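5'-tyrosyl-DNA phosphodiesterase (PDB 4FVA) belongs to the endonuclease/exonuclease/phosphatase family, has a DNase I-like fold and binds a magnesium ion. Local coordinates at residues S28-M33 with D55-P60; F89-H94 with Q109-S114; I97-S102 with G142-K147; V180-E185 with R217-G222. All coordinates share one frame; numbering follows the deposited sequence.

Contact 1 (S28-M33 with D55-P60); sequences SLLTRM and DRDLAP
Leu30 and Asp57, their CA atoms 5.3 Å apart, mark where the first turn of helix 29-43 meets the type II beta turn running from Asp55 to Leu58, and further on Met33 lies beside Pro60. Asp57 has positive backbone angles (phi 63°, psi 35°), as expected at the third position of such a turn, and from there its carboxylate is directed at the start of the helix. Asp57 OD2 lies 3.7 Å from Leu30 CB and is joined to the helix backbone through a water, which accepts from Leu30 N at 3.1 Å and donates to OD2 at 3.2 Å. A negative group beside this helix start would probably be stabilised by the N-terminal end of the helix dipole. Asp57 OD2 also pairs with Arg56 NE within the turn, a salt bridge of 3.6 Å. The extended Arg56 chain brings its guanidinium over Leu29, whose CD2 lies above one face of the group, offset toward the rim. Leu29 CD2 also sits 3.4 Å from Arg56 O. Leu30 CD1 meets Pro60 CG at 3.7 Å, the two side chains crossing at about a right angle; one turn after Leu29, Met33 CG packs against the carbonyl O of Asp57. Arg32, on another side of the helix, donates to the backbone O of Asp22, a residue of the magnesium site. The contact thus joins the opening helix of the DNase I-like fold to the loop after strand 47-53, which carries the metal ligand Glu52, with the Leu29 side chain about 9 Å from the magnesium ion.

Contact 2 (F89-H94 with Q109-S114); sequences FDVEKH and QILEGS
Glu112 O is gripped by two consecutive amides of the opposite strand, Glu92 N at 2.7 Å and Lys93 N at 3.2 Å, both with nearly straight N-H bonds. This is a classic beta bulge: the register slips by one residue, so that Val91 faces Gly113 but Lys93 already faces Glu112, which returns a bond from its N to Lys93 O. On the Asp90 side of the bulge, Asp90 and Ser114 form a hydrogen-bonded antiparallel pair. With no side chain at Gly113, Phe89 CE1 rests 3.6 Å from Gly113 CA. The two strands form the hairpin 90-98/107-115, which is part of one sheet of the two-layer DNase I-like sandwich. On its inner face Val91 CG1 touches Leu111 CD1 at 3.7 Å, and both residues also pack on Tyr71 of the other sheet. His94 NE2 accepts from Gln109 NE2 (3.0 Å), which lies 22° out of the imidazole plane. The extended Gln109 chain also gives that nitrogen to Tyr71 O, while its OE1 accepts from Thr81 OG1. On the outer face Lys93 and Glu112 run side by side to a salt bridge with a long, weak hydrogen bond, Lys93 NZ to Glu112 OE1 3.4 Å, bridged as well by a water, while Glu112 OE2 pairs with Lys119.

Contact 3 (I97-S102 with G142-K147); sequences IHFQNS and GFCMDK. With EDO (1,2-ethanediol), chain E.
Phe99 and Phe143 carry the apolar part of the contact, Phe99 CE1 standing 3.9 Å from Phe143 CD2. That carbon of Phe143 lies at the edge of the Phe99 ring, near its plane, but the approach to the Phe143 ring is oblique. Phe143 CG is anti to the backbone N (chi1 175°), which directs it from helix 134-154 toward the end of strand 90-98. Phe143 CZ meets Ile97 CG2 at 4.1 Å, and further along the helix the aliphatic part of Lys147 comes loosely up to Ile97 CD1. A sulfur-aromatic contact adds to these: Cys144 SG is 3.8 Å from Phe99 CZ and 5.0 Å from the ring centroid, well off the ring normal. Polar links lie in the type I turn from Phe99 to Ser102, where Asn101 reaches earlier residues of helix 134-154, ND2 donating to Gln136 O and OD1 accepting from Gln140 NE2. A 1,2-ethanediol molecule, probably from the crystallisation liquor, places C2 over one face of Phe143, toward the rim. Its modelled distance to Gln100 N is too short to be relied on. With no hydrogen bond between them, the two segments meet through apolar packing, and directional bonds to the helix come from Asn101.

Contact 4 (V180-E185 with R217-G222); sequences VKDAWE and RLYWSG
Lys181 and Trp220 exchange a pair of backbone hydrogen bonds, Lys181 N to Trp220 O at 3.0 Å and Trp220 N to Lys181 O at 2.9 Å, and Ala183 N, of the first residue of the helix, donates to Leu218 O at 2.7 Å. Leu218 N is served by a water at 2.9 Å, which donates in turn to Asp182 OD1 at 3.0 Å. Asp182 CG is anti to the backbone N (chi1 178°), and its OD1 also caps the helix beginning at Ala183, accepting weak bonds from Trp184 N and Glu185 N. Asp182 OD2 has its strongest partner in Arg214, by a salt bridge. It lies out of the Arg217 guanidinium plane, with no N-H pointing at it, so Arg217 is near only as a charge and gives its NE to Arg214 O. Buried Trp220 NE1 is satisfied by Leu224 O, while the six-membered ring of its indole packs against Lys181, Trp220 CZ3 to Lys181 CB 3.6 Å. On the other face of the strand pair, Tyr219 CE2 lies 3.7 Å from Asp182 CB, and the Val180 and Tyr219 side chains cross at about a right angle. A short antiparallel strand thus pairs with strand 212-221 of one sheet of the DNase I-like sandwich and runs straight into an N-capped helical turn.

How the contacts relate
Contact 1 comes first along the chain and stands apart, its centre 26 to 30 Å from the others, near the magnesium ion and on the opposite side of the chain's centre from contact 4. Contacts 2, 3 and 4 all reach the same mixed sheet, their centres 18 to 19 Å apart. Contacts 2 and 3 interleave in sequence, share strand 90-98, and touch where Ile110 CD1 meets Ile97 CD1 at 3.9 Å. Contact 4 follows both and touches contact 3 through Met145 CE and Tyr219 CG, 3.7 Å apart. Helix 134-154 packs against both the hairpin and strand 212-221.

Contact 1 (S28-M33 with D55-P60)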
# COMPACT_ATOMS: atom_id res chain seq x y z
N SER A 28 16.12 -1.85 -15.80
CA SER A 28 15.20 -0.86 -16.35
C SER A 28 14.53 -0.02 -15.26
O SER A 28 13.38 0.41 -15.41
CB SER A 28 14.12 -1.54 -17.21
OG SER A 28 14.67 -2.12 -18.37
N LEU A 29 15.24 0.18 -14.15
CA LEU A 29 14.67 0.88 -13.00
C LEU A 29 14.12 2.28 -13.33
O LEU A 29 13.02 2.65 -12.90
CB LEU A 29 15.67 0.94 -11.85
CG LEU A 29 15.16 1.61 -10.57
CD1 LEU A 29 13.95 0.84 -10.02
CD2 LEU A 29 16.27 1.70 -9.50
N LEU A 30 14.91 3.09 -14.04
CA LEU A 30 14.46 4.44 -14.37
C LEU A 30 13.22 4.41 -15.25
O LEU A 30 12.23 5.08 -14.96
CB LEU A 30 15.58 5.26 -15.03
CG LEU A 30 15.17 6.71 -15.39
CD1 LEU A 30 14.68 7.46 -14.17
CD2 LEU A 30 16.35 7.46 -15.98
N THR A 31 13.24 3.60 -16.30
CA THR A 31 12.08 3.51 -17.17
C THR A 31 10.85 3.07 -16.38
O THR A 31 9.74 3.60 -16.57
CB THR A 31 12.33 2.56 -18.35
OG1 THR A 31 13.39 3.07 -19.16
CG2 THR A 31 11.09 2.40 -19.21
N ARG A 32 11.05 2.10 -15.49
CA ARG A 32 9.95 1.57 -14.68
C ARG A 32 9.41 2.62 -13.70
O ARG A 32 8.20 2.73 -13.51
CB ARG A 32 10.37 0.27 -13.95
CG ARG A 32 10.61 -0.94 -14.89
CD ARG A 32 11.31 -2.12 -14.17
NE ARG A 32 10.76 -2.27 -12.85
CZ ARG A 32 11.45 -2.29 -11.72
NH1 ARG A 32 12.77 -2.25 -11.73
NH2 ARG A 32 10.80 -2.39 -10.56
N MET A 33 10.30 3.39 -13.08
CA MET A 33 9.83 4.42 -12.14
C MET A 33 9.07 5.53 -12.88
O MET A 33 8.09 6.06 -12.38
CB MET A 33 10.98 5.02 -11.31
CG MET A 33 11.67 4.02 -10.36
SD MET A 33 10.54 3.18 -9.23
CE MET A 33 10.10 1.77 -10.23
N ASP A 55 16.54 4.90 -3.30
CA ASP A 55 17.07 6.23 -3.61
C ASP A 55 17.40 6.36 -5.08
O ASP A 55 17.19 7.42 -5.69
CB ASP A 55 18.32 6.51 -2.77
CG ASP A 55 18.01 6.66 -1.29
OD1 ASP A 55 16.88 7.06 -0.94
OD2 ASP A 55 18.89 6.34 -0.48
N ARG A 56 17.93 5.29 -5.66
CA ARG A 56 18.36 5.31 -7.05
C ARG A 56 17.20 5.49 -8.02
O ARG A 56 16.22 4.73 -8.00
CB ARG A 56 19.13 4.03 -7.38
CG ARG A 56 19.54 3.91 -8.84
CD ARG A 56 20.21 2.56 -9.08
NE ARG A 56 20.08 2.14 -10.48
CZ ARG A 56 19.96 0.87 -10.86
NH1 ARG A 56 19.97 -0.10 -9.95
NH2 ARG A 56 19.83 0.57 -12.14
N ASP A 57 17.33 6.49 -8.90
CA ASP A 57 16.33 6.73 -9.93
C ASP A 57 14.97 7.09 -9.31
O ASP A 57 13.92 6.75 -9.86
CB ASP A 57 16.19 5.52 -10.86
CG ASP A 57 17.41 5.32 -11.75
OD1 ASP A 57 18.07 6.33 -12.06
OD2 ASP A 57 17.70 4.17 -12.16
N LEU A 58 15.01 7.80 -8.19
CA LEU A 58 13.78 8.19 -7.50
C LEU A 58 13.12 9.41 -8.15
O LEU A 58 11.93 9.69 -7.93
CB LEU A 58 14.10 8.44 -6.03
CG LEU A 58 12.94 8.78 -5.10
CD1 LEU A 58 11.97 7.61 -4.98
CD2 LEU A 58 13.50 9.14 -3.74
N ALA A 59 13.87 10.13 -8.99
CA ALA A 59 13.39 11.42 -9.52
C ALA A 59 11.94 11.42 -10.03
O ALA A 59 11.15 12.28 -9.65
CB ALA A 59 14.34 11.94 -10.61
N PRO A 60 11.59 10.45 -10.89
CA PRO A 60 10.23 10.45 -11.45
C PRO A 60 9.18 10.36 -10.35
O PRO A 60 8.12 10.95 -10.48
CB PRO A 60 10.20 9.18 -12.32
CG PRO A 60 11.68 8.87 -12.60
CD PRO A 60 12.39 9.30 -11.35
O HOH W 1 17.79 2.50 -14.91

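Contact 2 (F89-H94 with Q109-S114)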
# COMPACT_ATOMS: atom_id res chain seq x y z
N PHE A 89 -4.52 17.56 2.19
CA PHE A 89 -4.41 16.76 3.41
C PHE A 89 -3.60 17.56 4.43
O PHE A 89 -2.45 17.93 4.19
CB PHE A 89 -3.74 15.43 3.06
CG PHE A 89 -3.87 14.37 4.12
CD1 PHE A 89 -3.04 14.34 5.22
CD2 PHE A 89 -4.84 13.39 3.99
CE1 PHE A 89 -3.15 13.34 6.18
CE2 PHE A 89 -4.97 12.38 4.96
CZ PHE A 89 -4.12 12.35 6.05
N ASP A 90 -4.21 17.84 5.58
CA ASP A 90 -3.55 18.58 6.64
C ASP A 90 -2.87 17.59 7.58
O ASP A 90 -3.54 16.87 8.32
CB ASP A 90 -4.57 19.45 7.39
CG ASP A 90 -3.92 20.40 8.41
OD1 ASP A 90 -2.73 20.78 8.24
OD2 ASP A 90 -4.61 20.78 9.37
N VAL A 91 -1.54 17.54 7.53
CA VAL A 91 -0.79 16.55 8.30
C VAL A 91 -0.64 17.00 9.75
O VAL A 91 -0.28 18.15 10.02
CB VAL A 91 0.62 16.27 7.70
CG1 VAL A 91 1.44 15.31 8.60
CG2 VAL A 91 0.53 15.74 6.25
N GLU A 92 -0.96 16.10 10.68
CA GLU A 92 -0.79 16.38 12.11
C GLU A 92 0.44 15.66 12.67
O GLU A 92 1.20 16.22 13.47
CB GLU A 92 -2.05 15.99 12.90
CG GLU A 92 -1.95 16.30 14.38
CD GLU A 92 -2.03 17.80 14.68
OE1 GLU A 92 -2.85 18.49 14.03
OE2 GLU A 92 -1.27 18.28 15.55
N LYS A 93 0.65 14.41 12.26
CA LYS A 93 1.79 13.60 12.72
C LYS A 93 2.32 12.68 11.62
O LYS A 93 1.54 12.14 10.84
CB LYS A 93 1.41 12.70 13.90
CG LYS A 93 1.07 13.37 15.22
CD LYS A 93 0.97 12.28 16.29
CE LYS A 93 0.42 12.81 17.60
NZ LYS A 93 -1.00 13.24 17.47
N HIS A 94 3.63 12.48 11.60
CA HIS A 94 4.19 11.43 10.76
C HIS A 94 5.06 10.59 11.66
O HIS A 94 6.11 11.06 12.10
CB HIS A 94 5.02 12.01 9.61
CG HIS A 94 5.61 10.96 8.71
ND1 HIS A 94 6.82 11.13 8.07
CD2 HIS A 94 5.17 9.73 8.36
CE1 HIS A 94 7.09 10.05 7.35
NE2 HIS A 94 6.10 9.19 7.50
N GLN A 109 4.54 2.79 8.98
CA GLN A 109 4.58 4.22 8.69
C GLN A 109 3.18 4.79 8.89
O GLN A 109 2.24 4.36 8.22
CB GLN A 109 5.06 4.47 7.26
CG GLN A 109 5.15 5.96 6.87
CD GLN A 109 5.57 6.15 5.43
OE1 GLN A 109 5.40 5.25 4.60
NE2 GLN A 109 6.12 7.33 5.11
N ILE A 110 3.05 5.76 9.79
CA ILE A 110 1.73 6.29 10.13
C ILE A 110 1.66 7.77 9.83
O ILE A 110 2.46 8.55 10.34
CB ILE A 110 1.38 6.05 11.62
CG1 ILE A 110 1.39 4.55 11.93
CG2 ILE A 110 -0.01 6.58 11.96
CD1 ILE A 110 1.24 4.23 13.43
N LEU A 111 0.72 8.15 8.96
CA LEU A 111 0.49 9.57 8.72
C LEU A 111 -0.92 9.88 9.20
O LEU A 111 -1.90 9.28 8.73
CB LEU A 111 0.65 9.93 7.24
CG LEU A 111 0.76 11.42 6.87
CD1 LEU A 111 2.14 11.97 7.28
CD2 LEU A 111 0.52 11.66 5.37
N GLU A 112 -1.01 10.82 10.13
CA GLU A 112 -2.27 11.23 10.73
C GLU A 112 -2.57 12.66 10.27
O GLU A 112 -1.68 13.52 10.28
CB GLU A 112 -2.17 11.20 12.26
CG GLU A 112 -3.38 11.78 12.98
CD GLU A 112 -3.15 11.94 14.48
OE1 GLU A 112 -2.25 11.27 15.04
OE2 GLU A 112 -3.84 12.79 15.08
N GLY A 113 -3.81 12.91 9.87
CA GLY A 113 -4.18 14.25 9.46
C GLY A 113 -5.67 14.33 9.26
O GLY A 113 -6.43 13.60 9.88
N SER A 114 -6.09 15.24 8.40
CA SER A 114 -7.49 15.33 8.04
C SER A 114 -7.63 15.91 6.64
O SER A 114 -6.75 16.65 6.18
CB SER A 114 -8.27 16.15 9.07
OG SER A 114 -7.90 17.50 9.00
O HOH W 2 -2.59 10.51 17.66

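Contact 3 (I97-S102 with G142-K147)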
# COMPACT_ATOMS: atom_id res chain seq x y z
N ILE A 97 7.28 3.59 12.94
CA ILE A 97 7.60 2.61 13.96
C ILE A 97 8.40 1.49 13.34
O ILE A 97 7.92 0.80 12.43
CB ILE A 97 6.34 2.00 14.58
CG1 ILE A 97 5.41 3.10 15.10
CG2 ILE A 97 6.72 0.99 15.67
CD1 ILE A 97 4.08 2.57 15.58
N HIS A 98 9.62 1.29 13.85
CA HIS A 98 10.47 0.19 13.39
C HIS A 98 10.09 -1.12 14.08
O HIS A 98 10.07 -1.20 15.31
CB HIS A 98 11.95 0.53 13.62
CG HIS A 98 12.47 1.59 12.70
ND1 HIS A 98 12.09 2.91 12.79
CD2 HIS A 98 13.37 1.53 11.69
CE1 HIS A 98 12.71 3.61 11.86
NE2 HIS A 98 13.50 2.80 11.18
N PHE A 99 9.74 -2.14 13.29
CA PHE A 99 9.43 -3.44 13.86
C PHE A 99 10.68 -3.98 14.54
O PHE A 99 11.73 -4.14 13.91
CB PHE A 99 8.94 -4.42 12.79
CG PHE A 99 7.65 -4.03 12.14
CD1 PHE A 99 6.60 -3.51 12.89
CD2 PHE A 99 7.46 -4.23 10.78
CE1 PHE A 99 5.39 -3.17 12.28
CE2 PHE A 99 6.25 -3.89 10.16
CZ PHE A 99 5.22 -3.36 10.91
N GLN A 100 10.56 -4.25 15.83
CA GLN A 100 11.68 -4.70 16.65
C GLN A 100 12.21 -6.06 16.17
O GLN A 100 13.42 -6.31 16.19
CB GLN A 100 11.24 -4.73 18.12
CG GLN A 100 11.00 -3.30 18.66
CD GLN A 100 10.55 -3.23 20.12
OE1 GLN A 100 10.12 -4.23 20.70
NE2 GLN A 100 10.59 -2.03 20.69
N ASN A 101 11.31 -6.92 15.72
CA ASN A 101 11.66 -8.27 15.29
C ASN A 101 12.08 -8.37 13.82
O ASN A 101 12.24 -9.48 13.29
CB ASN A 101 10.48 -9.22 15.52
CG ASN A 101 9.38 -9.03 14.48
OD1 ASN A 101 9.41 -8.07 13.69
ND2 ASN A 101 8.39 -9.92 14.49
N SER A 102 12.23 -7.25 13.14
CA SER A 102 12.55 -7.30 11.71
C SER A 102 14.06 -7.31 11.41
O SER A 102 14.83 -6.54 11.98
CB SER A 102 11.91 -6.15 10.94
OG SER A 102 12.21 -6.30 9.56
N GLY A 142 -0.25 -8.81 13.64
CA GLY A 142 -0.97 -8.70 14.90
C GLY A 142 -0.71 -7.35 15.55
O GLY A 142 -1.64 -6.66 15.97
N PHE A 143 0.55 -6.96 15.56
CA PHE A 143 0.95 -5.67 16.10
C PHE A 143 0.25 -4.55 15.36
O PHE A 143 -0.28 -3.62 15.97
CB PHE A 143 2.47 -5.52 16.02
CG PHE A 143 2.98 -4.17 16.43
CD1 PHE A 143 3.30 -3.91 17.76
CD2 PHE A 143 3.15 -3.16 15.49
CE1 PHE A 143 3.78 -2.65 18.15
CE2 PHE A 143 3.62 -1.90 15.86
CZ PHE A 143 3.94 -1.65 17.19
N CYS A 144 0.22 -4.64 14.03
CA CYS A 144 -0.43 -3.59 13.26
C CYS A 144 -1.92 -3.51 13.60
O CYS A 144 -2.47 -2.43 13.76
CB CYS A 144 -0.24 -3.81 11.75
SG CYS A 144 1.46 -3.54 11.21
N MET A 145 -2.57 -4.67 13.72
CA MET A 145 -4.00 -4.68 14.03
C MET A 145 -4.28 -4.10 15.43
O MET A 145 -5.27 -3.39 15.63
CB MET A 145 -4.59 -6.08 13.84
CG MET A 145 -4.89 -6.45 12.37
SD MET A 145 -5.93 -5.22 11.54
CE MET A 145 -6.02 -5.86 9.86
N ASP A 146 -3.40 -4.38 16.38
CA ASP A 146 -3.55 -3.81 17.70
C ASP A 146 -3.47 -2.30 17.64
O ASP A 146 -4.22 -1.59 18.33
CB ASP A 146 -2.49 -4.36 18.65
CG ASP A 146 -2.73 -5.82 19.02
OD1 ASP A 146 -3.87 -6.30 18.87
OD2 ASP A 146 -1.78 -6.49 19.48
N LYS A 147 -2.55 -1.80 16.82
CA LYS A 147 -2.39 -0.37 16.65
C LYS A 147 -3.63 0.25 16.03
O LYS A 147 -4.09 1.31 16.46
CB LYS A 147 -1.14 -0.09 15.80
CG LYS A 147 -0.82 1.39 15.61
CD LYS A 147 -0.63 2.09 16.95
CE LYS A 147 -0.06 3.49 16.77
NZ LYS A 147 -0.89 4.35 15.86
C1 EDO E . 7.30 -6.41 16.43
O1 EDO E . 6.17 -7.18 16.89
C2 EDO E . 7.15 -4.96 16.89
O2 EDO E . 8.39 -4.25 16.81

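Contact 4 (V180-E185 with R217-G222)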
# COMPACT_ATOMS: atom_id res chain seq x y z
N VAL A 180 -13.35 -3.46 11.22
CA VAL A 180 -12.28 -3.35 10.23
C VAL A 180 -12.52 -4.39 9.13
O VAL A 180 -12.60 -5.59 9.42
CB VAL A 180 -10.88 -3.61 10.84
CG1 VAL A 180 -9.81 -3.57 9.74
CG2 VAL A 180 -10.56 -2.59 11.93
N LYS A 181 -12.58 -3.93 7.88
CA LYS A 181 -12.85 -4.81 6.76
C LYS A 181 -11.77 -4.75 5.71
O LYS A 181 -11.11 -3.72 5.53
CB LYS A 181 -14.18 -4.47 6.08
CG LYS A 181 -15.42 -4.76 6.92
CD LYS A 181 -16.70 -4.45 6.13
CE LYS A 181 -17.93 -4.95 6.86
NZ LYS A 181 -18.00 -4.42 8.24
N ASP A 182 -11.63 -5.87 5.00
CA ASP A 182 -10.67 -5.99 3.92
C ASP A 182 -11.32 -5.42 2.66
O ASP A 182 -12.39 -5.87 2.24
CB ASP A 182 -10.30 -7.46 3.75
CG ASP A 182 -9.35 -7.70 2.60
OD1 ASP A 182 -9.50 -7.02 1.57
OD2 ASP A 182 -8.49 -8.61 2.72
N ALA A 183 -10.68 -4.42 2.07
CA ALA A 183 -11.26 -3.71 0.92
C ALA A 183 -11.63 -4.64 -0.23
O ALA A 183 -12.70 -4.51 -0.83
CB ALA A 183 -10.32 -2.60 0.45
N TRP A 184 -10.74 -5.56 -0.57
CA TRP A 184 -11.03 -6.48 -1.66
C TRP A 184 -12.24 -7.36 -1.39
O TRP A 184 -13.07 -7.59 -2.28
CB TRP A 184 -9.84 -7.37 -1.97
CG TRP A 184 -10.18 -8.44 -2.97
CD1 TRP A 184 -10.36 -8.27 -4.32
CD2 TRP A 184 -10.33 -9.84 -2.71
NE1 TRP A 184 -10.65 -9.48 -4.91
CE2 TRP A 184 -10.63 -10.46 -3.95
CE3 TRP A 184 -10.25 -10.63 -1.56
CZ2 TRP A 184 -10.85 -11.84 -4.06
CZ3 TRP A 184 -10.48 -12.00 -1.67
CH2 TRP A 184 -10.76 -12.59 -2.91
N GLU A 185 -12.32 -7.88 -0.16
CA GLU A 185 -13.45 -8.70 0.25
C GLU A 185 -14.74 -7.90 0.25
O GLU A 185 -15.74 -8.35 -0.30
CB GLU A 185 -13.22 -9.27 1.65
CG GLU A 185 -12.16 -10.35 1.73
CD GLU A 185 -11.94 -10.79 3.16
OE1 GLU A 185 -11.08 -11.65 3.42
OE2 GLU A 185 -12.66 -10.27 4.04
N ARG A 217 -2.78 -5.73 0.36
CA ARG A 217 -4.14 -5.60 0.88
C ARG A 217 -4.36 -4.24 1.52
O ARG A 217 -3.42 -3.58 1.95
CB ARG A 217 -4.44 -6.70 1.91
CG ARG A 217 -4.18 -8.12 1.40
CD ARG A 217 -4.65 -9.17 2.40
NE ARG A 217 -4.24 -10.52 2.00
CZ ARG A 217 -4.66 -11.64 2.58
NH1 ARG A 217 -5.53 -11.59 3.58
NH2 ARG A 217 -4.23 -12.82 2.14
N LEU A 218 -5.63 -3.85 1.59
CA LEU A 218 -6.03 -2.62 2.26
C LEU A 218 -7.19 -2.93 3.18
O LEU A 218 -8.20 -3.50 2.76
CB LEU A 218 -6.45 -1.58 1.22
CG LEU A 218 -5.30 -0.73 0.70
CD1 LEU A 218 -5.73 0.12 -0.51
CD2 LEU A 218 -4.75 0.16 1.84
N TYR A 219 -7.04 -2.55 4.45
CA TYR A 219 -8.10 -2.68 5.43
C TYR A 219 -8.56 -1.29 5.78
O TYR A 219 -7.77 -0.33 5.71
CB TYR A 219 -7.59 -3.39 6.69
CG TYR A 219 -7.13 -4.80 6.45
CD1 TYR A 219 -5.82 -5.08 6.10
CD2 TYR A 219 -8.02 -5.86 6.56
CE1 TYR A 219 -5.40 -6.38 5.87
CE2 TYR A 219 -7.61 -7.16 6.34
CZ TYR A 219 -6.29 -7.41 5.99
OH TYR A 219 -5.88 -8.70 5.77
N TRP A 220 -9.83 -1.15 6.16
CA TRP A 220 -10.29 0.14 6.67
C TRP A 220 -11.36 0.06 7.74
O TRP A 220 -12.06 -0.95 7.88
CB TRP A 220 -10.74 1.06 5.52
CG TRP A 220 -12.22 1.08 5.27
CD1 TRP A 220 -13.08 2.09 5.58
CD2 TRP A 220 -13.01 0.06 4.63
NE1 TRP A 220 -14.36 1.76 5.18
CE2 TRP A 220 -14.34 0.52 4.60
CE3 TRP A 220 -12.71 -1.20 4.10
CZ2 TRP A 220 -15.38 -0.24 4.04
CZ3 TRP A 220 -13.75 -1.94 3.54
CH2 TRP A 220 -15.07 -1.46 3.52
N SER A 221 -11.48 1.14 8.49
CA SER A 221 -12.59 1.31 9.41
C SER A 221 -13.03 2.74 9.24
O SER A 221 -12.22 3.60 8.88
CB SER A 221 -12.13 1.07 10.84
OG SER A 221 -13.13 1.49 11.75
N GLY A 222 -14.32 3.00 9.49
CA GLY A 222 -14.81 4.35 9.42
C GLY A 222 -16.19 4.50 8.81
O GLY A 222 -16.84 3.51 8.46
O HOH W 3 -7.36 -5.62 0.07